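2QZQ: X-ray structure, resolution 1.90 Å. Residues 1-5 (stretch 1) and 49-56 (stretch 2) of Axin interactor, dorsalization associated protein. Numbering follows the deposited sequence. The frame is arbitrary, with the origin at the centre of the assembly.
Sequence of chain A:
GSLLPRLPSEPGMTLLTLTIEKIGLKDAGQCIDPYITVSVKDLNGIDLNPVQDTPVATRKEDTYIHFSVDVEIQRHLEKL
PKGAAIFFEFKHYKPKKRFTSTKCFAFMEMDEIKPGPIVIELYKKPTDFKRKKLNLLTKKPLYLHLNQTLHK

Stretch 1 1-5: GSLLP
Stretch 2, residues 49-56: NPVQDTPV

An extended segment can dock beside a strand without completing a sheet, with side chains and water supplying part of the bonding. Residues 1-5 and 49-56 of Axin interactor, dorsalization associated protein, illustrate the point. Stretch 1 has no regular secondary structure, and stretch 2 has a short strand around Gln-52 and Asp-53. Their end-to-end directions lie 135° apart, broadly opposed but splayed, and the register pairs Gly-1 with Pro-55 (CA to CA 4.0 Å), Ser-2 with Asp-53 (CA to CA 4.9 Å) and Leu-3 with Gln-52 (CA to CA 5.2 Å). The contact buries 430 Å².

Asn-49 (phi/psi -139/164, chi1 -71°, m) lies beyond contact. Pro-50 (-65/140, C-gamma endo) directs its CA-to-CB bond toward stretch 1, and its CG lies 3.7 Å from CD1 of Leu-4, an apolar pairing. The CA-to-CB bond of Leu-4 (-102/155) points toward stretch 2, with chi1 -72° (m) and chi2 163° (t). Pro-5 (-68/156, C-gamma exo) makes no contact.

The CA-to-CB bond of Val-51 (-75/142, chi1 t) points away from stretch 1, and the residue contributes its carbonyl instead. Water 1 donates to Val-51 O at 2.8 Å and to Ser-2 O at 2.7 Å, joining two acceptors that could not bond directly.

The CA-to-CB bond of Gln-52 (-128/131) points sideways, but the side chain's end reaches stretch 1 through chi1 -59° (m), chi2 175° (t) and chi3 78°. Its OE1 accepts a hydrogen bond from Leu-4 N at 2.8 Å and 167°, so a side-chain amide supplies the acceptor for a backbone NH. Water 2 donates to the same OE1 and to Leu-4 O, both at 2.7 Å.

Asp-53 (-102/131; chi1 -71°, m; chi2 -8°) engages Ser-2 twice. Ser-2 N donates to Asp-53 O at 2.8 Å and 169°, while Asp-53 N donates to Ser-2 OG at 2.9 Å and 162°. Ser-2 has phi/psi -141/40 and chi1 58° (p), and in this conformation OG accepts from Asp-53 N. Leu-3 (-77/133; chi1 -66°, m; chi2 -172°, t) brings CD2 to 3.4 Å from Asp-53 O.

The CA-to-CB bond of Thr-54 (-65/158, chi1 73°, p) points away; its OG1 donates to Pro-55 O at 2.7 Å. Pro-55 (-61/163, C-gamma exo) places CD 3.9 Å from Leu-3 CD1. Gly-1 (psi 162°) fits closely, its CA 3.3 Å from Asp-53 O; an ideal CB would lie 2.9 Å from Pro-55 N, a clash. The CA-to-CB bond of Val-56 (-63/135, chi1 164°, t) points away, beyond the contact.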

# COMPACT_ATOMS: atom_id res chain seq x y z
N GLY A 1 14.00 1.88 -4.45
CA GLY A 1 12.57 1.76 -4.90
C GLY A 1 12.46 1.04 -6.24
O GLY A 1 13.46 0.89 -6.98
N SER A 2 11.25 0.55 -6.55
CA SER A 2 10.98 -0.15 -7.80
C SER A 2 9.60 0.23 -8.37
O SER A 2 8.88 -0.62 -8.86
CB SER A 2 11.09 -1.67 -7.60
OG SER A 2 10.21 -2.15 -6.59
N LEU A 3 9.27 1.52 -8.28
CA LEU A 3 7.98 2.04 -8.74
C LEU A 3 8.04 2.13 -10.25
O LEU A 3 9.04 2.61 -10.81
CB LEU A 3 7.67 3.41 -8.15
CG LEU A 3 7.44 3.53 -6.63
CD1 LEU A 3 6.96 4.92 -6.30
CD2 LEU A 3 6.44 2.48 -6.07
N LEU A 4 6.99 1.65 -10.91
CA LEU A 4 7.00 1.50 -12.35
C LEU A 4 6.22 2.64 -12.99
O LEU A 4 5.35 3.23 -12.36
CB LEU A 4 6.42 0.15 -12.71
CG LEU A 4 7.25 -1.10 -12.41
CD1 LEU A 4 6.37 -2.32 -12.45
CD2 LEU A 4 8.40 -1.24 -13.41
N PRO A 5 6.53 2.97 -14.26
CA PRO A 5 5.81 4.06 -14.91
C PRO A 5 4.35 3.64 -15.13
O PRO A 5 4.06 2.44 -15.19
CB PRO A 5 6.51 4.21 -16.28
CG PRO A 5 7.68 3.26 -16.28
CD PRO A 5 7.51 2.30 -15.14
N ASN A 49 0.20 -8.77 -10.60
CA ASN A 49 1.03 -7.70 -11.13
C ASN A 49 2.43 -7.81 -10.51
O ASN A 49 2.60 -8.49 -9.47
CB ASN A 49 0.50 -6.33 -10.69
CG ASN A 49 -0.79 -5.91 -11.36
OD1 ASN A 49 -1.36 -6.63 -12.20
ND2 ASN A 49 -1.27 -4.73 -11.00
N PRO A 50 3.43 -7.13 -11.13
CA PRO A 50 4.73 -6.97 -10.47
C PRO A 50 4.60 -6.15 -9.19
O PRO A 50 3.85 -5.16 -9.16
CB PRO A 50 5.58 -6.21 -11.50
CG PRO A 50 4.61 -5.63 -12.46
CD PRO A 50 3.42 -6.53 -12.47
N VAL A 51 5.33 -6.57 -8.17
CA VAL A 51 5.35 -5.95 -6.86
C VAL A 51 6.18 -4.68 -7.02
O VAL A 51 7.15 -4.68 -7.79
CB VAL A 51 5.95 -6.94 -5.82
CG1 VAL A 51 5.97 -6.35 -4.45
CG2 VAL A 51 5.11 -8.23 -5.81
N GLN A 52 5.79 -3.60 -6.35
CA GLN A 52 6.50 -2.33 -6.41
C GLN A 52 6.84 -1.78 -5.03
O GLN A 52 5.97 -1.70 -4.16
CB GLN A 52 5.67 -1.29 -7.14
CG GLN A 52 5.27 -1.61 -8.59
CD GLN A 52 4.37 -0.55 -9.14
OE1 GLN A 52 4.83 0.52 -9.53
NE2 GLN A 52 3.06 -0.81 -9.13
N ASP A 53 8.10 -1.38 -4.83
CA ASP A 53 8.54 -0.76 -3.57
C ASP A 53 8.65 0.74 -3.70
O ASP A 53 9.28 1.24 -4.64
CB ASP A 53 9.92 -1.30 -3.14
CG ASP A 53 9.88 -2.73 -2.68
OD1 ASP A 53 8.78 -3.33 -2.51
OD2 ASP A 53 10.98 -3.28 -2.45
N THR A 54 8.08 1.48 -2.75
CA THR A 54 8.38 2.91 -2.73
C THR A 54 9.87 3.07 -2.40
O THR A 54 10.50 2.14 -1.84
CB THR A 54 7.56 3.75 -1.71
OG1 THR A 54 8.01 3.49 -0.37
CG2 THR A 54 6.01 3.55 -1.84
N PRO A 55 10.45 4.22 -2.77
CA PRO A 55 11.72 4.59 -2.15
C PRO A 55 11.51 4.73 -0.65
O PRO A 55 10.36 4.86 -0.18
CB PRO A 55 12.00 5.98 -2.70
CG PRO A 55 11.17 6.10 -3.97
CD PRO A 55 9.97 5.21 -3.76
N VAL A 56 12.62 4.72 0.09
CA VAL A 56 12.60 5.01 1.52
C VAL A 56 12.11 6.43 1.82
O VAL A 56 12.52 7.40 1.17
CB VAL A 56 13.99 4.71 2.17
CG1 VAL A 56 14.13 5.34 3.56
CG2 VAL A 56 14.18 3.22 2.25
O HOH W 1 8.41 -3.15 -9.74
O HOH W 2 4.42 3.20 -9.81